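Long-range contact in bifunctional protein PutA (Bdellovibrio bacteriovorus, PDB 5UR2), which probably catalyses both steps of proline breakdown to glutamate, joining a flavin-dependent proline dehydrogenase to an NAD-dependent glutamate semialdehyde dehydrogenase: residues B[673-678]-B[691-696]. Sequence-based numbering, arbitrary orientation.
Sequences VAWGLM and INFLPG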
loop_
_atom_site.group_PDB
_atom_site.type_symbol
_atom_site.label_atom_id
_atom_site.label_comp_id
_atom_site.label_asym_id
_atom_site.label_seq_id
_atom_site.Cartn_x
_atom_site.Cartn_y
_atom_site.Cartn_z
ATOM N N VAL B 673 -21.797 -2.990 -27.626
ATOM C CA VAL B 673 -20.535 -3.437 -27.029
ATOM C C VAL B 673 -20.781 -3.973 -25.626
ATOM O O VAL B 673 -20.301 -5.054 -25.252
ATOM C CB VAL B 673 -19.502 -2.294 -27.017
ATOM C CG1 VAL B 673 -18.254 -2.683 -26.200
ATOM C CG2 VAL B 673 -19.095 -1.930 -28.434
ATOM N N ALA B 674 -21.536 -3.223 -24.827
ATOM C CA ALA B 674 -21.761 -3.613 -23.438
ATOM C C ALA B 674 -22.607 -4.875 -23.339
ATOM O O ALA B 674 -22.464 -5.653 -22.387
ATOM C CB ALA B 674 -22.399 -2.460 -22.680
ATOM N N TRP B 675 -23.516 -5.067 -24.293
ATOM C CA TRP B 675 -24.273 -6.309 -24.380
ATOM C C TRP B 675 -23.332 -7.495 -24.531
ATOM O O TRP B 675 -23.477 -8.508 -23.835
ATOM C CB TRP B 675 -25.257 -6.181 -25.541
ATOM C CG TRP B 675 -25.949 -7.408 -26.077
ATOM C CD1 TRP B 675 -25.710 -8.013 -27.280
ATOM C CD2 TRP B 675 -27.050 -8.113 -25.485
ATOM N NE1 TRP B 675 -26.587 -9.062 -27.469
ATOM C CE2 TRP B 675 -27.417 -9.145 -26.380
ATOM C CE3 TRP B 675 -27.759 -7.976 -24.283
ATOM C CZ2 TRP B 675 -28.451 -10.045 -26.102
ATOM C CZ3 TRP B 675 -28.792 -8.867 -24.012
ATOM C CH2 TRP B 675 -29.121 -9.894 -24.916
ATOM N N GLY B 676 -22.307 -7.351 -25.376
ATOM C CA GLY B 676 -21.288 -8.382 -25.455
ATOM C C GLY B 676 -20.606 -8.627 -24.120
ATOM O O GLY B 676 -20.351 -9.775 -23.750
ATOM N N LEU B 677 -20.327 -7.554 -23.362
ATOM C CA LEU B 677 -19.721 -7.733 -22.042
ATOM C C LEU B 677 -20.629 -8.535 -21.119
ATOM O O LEU B 677 -20.164 -9.439 -20.410
ATOM C CB LEU B 677 -19.374 -6.379 -21.406
ATOM C CG LEU B 677 -18.824 -6.449 -19.968
ATOM C CD1 LEU B 677 -17.470 -7.167 -19.870
ATOM C CD2 LEU B 677 -18.707 -5.058 -19.338
ATOM N N MET B 678 -21.928 -8.222 -21.114
ATOM C CA MET B 678 -22.850 -8.931 -20.229
ATOM C C MET B 678 -22.923 -10.420 -20.574
ATOM O O MET B 678 -22.982 -11.274 -19.679
ATOM C CB MET B 678 -24.240 -8.288 -20.305
ATOM C CG MET B 678 -25.240 -8.867 -19.305
ATOM S SD MET B 678 -24.685 -8.676 -17.622
ATOM C CE MET B 678 -25.720 -9.869 -16.774
ATOM N N ILE B 691 -24.143 -8.943 -11.205
ATOM C CA ILE B 691 -23.977 -7.891 -12.198
ATOM C C ILE B 691 -25.269 -7.805 -13.003
ATOM O O ILE B 691 -25.768 -8.824 -13.486
ATOM C CB ILE B 691 -22.757 -8.171 -13.103
ATOM C CG1 ILE B 691 -21.472 -8.102 -12.269
ATOM C CG2 ILE B 691 -22.675 -7.176 -14.244
ATOM C CD1 ILE B 691 -20.269 -8.751 -12.903
ATOM N N ASN B 692 -25.841 -6.605 -13.104
ATOM C CA ASN B 692 -27.082 -6.410 -13.840
ATOM C C ASN B 692 -26.881 -5.395 -14.956
ATOM O O ASN B 692 -26.163 -4.406 -14.792
ATOM C CB ASN B 692 -28.215 -5.969 -12.911
ATOM C CG ASN B 692 -28.431 -6.950 -11.772
ATOM O OD1 ASN B 692 -29.191 -7.911 -11.900
ATOM N ND2 ASN B 692 -27.704 -6.749 -10.671
ATOM N N PHE B 693 -27.530 -5.653 -16.088
ATOM C CA PHE B 693 -27.334 -4.924 -17.335
ATOM C C PHE B 693 -28.567 -4.070 -17.604
ATOM O O PHE B 693 -29.636 -4.600 -17.939
ATOM C CB PHE B 693 -27.098 -5.903 -18.472
ATOM C CG PHE B 693 -26.850 -5.251 -19.802
ATOM C CD1 PHE B 693 -25.713 -4.487 -20.017
ATOM C CD2 PHE B 693 -27.720 -5.463 -20.861
ATOM C CE1 PHE B 693 -25.460 -3.929 -21.264
ATOM C CE2 PHE B 693 -27.481 -4.906 -22.111
ATOM C CZ PHE B 693 -26.356 -4.138 -22.315
ATOM N N LEU B 694 -28.412 -2.751 -17.477
ATOM C CA LEU B 694 -29.532 -1.809 -17.463
ATOM C C LEU B 694 -29.338 -0.741 -18.534
ATOM O O LEU B 694 -29.059 0.423 -18.216
ATOM C CB LEU B 694 -29.667 -1.160 -16.082
ATOM C CG LEU B 694 -30.922 -0.293 -15.880
ATOM C CD1 LEU B 694 -32.170 -1.157 -15.767
ATOM C CD2 LEU B 694 -30.783 0.602 -14.671
ATOM N N PRO B 695 -29.516 -1.091 -19.807
ATOM C CA PRO B 695 -29.454 -0.068 -20.860
ATOM C C PRO B 695 -30.608 0.925 -20.747
ATOM O O PRO B 695 -31.682 0.619 -20.215
ATOM C CB PRO B 695 -29.541 -0.890 -22.153
ATOM C CG PRO B 695 -30.255 -2.134 -21.754
ATOM C CD PRO B 695 -29.832 -2.426 -20.351
ATOM N N GLY B 696 -30.371 2.140 -21.222
ATOM C CA GLY B 696 -31.402 3.158 -21.168
ATOM C C GLY B 696 -30.809 4.552 -21.197
ATOM O O GLY B 696 -29.620 4.739 -21.454
#
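Phe-693 packs against Ala-674, Trp-675 and Met-678, and its side chain, taken atom by atom, illustrates how one strand residue can pack against the helix lying over its sheet. Its CB, pointing toward the helix, meets the thioether chain of Met-678, with Met-678 CG 3.6 Å from Phe-693 CB. CG is anti to the backbone N (chi1 -179°), beside the carbonyl carbon. Met-678 CB then lies over one face of the ring, near CG and CD1, while Pro-695 CD sits 3.7 Å from the Phe-693 ring plane, offset toward the rim. Farther out, Phe-693 CE1 lies 3.6 Å from Ala-674 O, which is oblique to the ring, and also touches the methyl of Ala-674. Phe-693 CZ reaches the helix backbone, 3.6 Å from Trp-675 N, and Phe-693 CE2 comes within 3.8 Å of Trp-675 CE3, near the plane of the indole and at its edge; the two aromatic side chains cross at about a right angle. Met-678 slides past Phe-693 in the opposite direction; a bend at chi2 (59°) sets its SD 3.8 Å from Phe-693 CB, and Met-678 CE then lies 3.5 Å from Ile-691 O. The side-chain contacts are apolar and mostly buried. In the nucleotide-binding, Rossmann-like part of the aldehyde dehydrogenase fold, they join the helix and second strand of the beta-alpha-beta unit formed by strand 661-665, helix 671-684 and strand 691-693. Met-664 of strand 661-665 touches Met-678, Ile-691 and Phe-693; from strand 495-501, Val-497 touches Trp-675 and Phe-693, and Val-500 touches Trp-675 and Met-678. Helix 646-657 packs against Ala-674 and Ile-691.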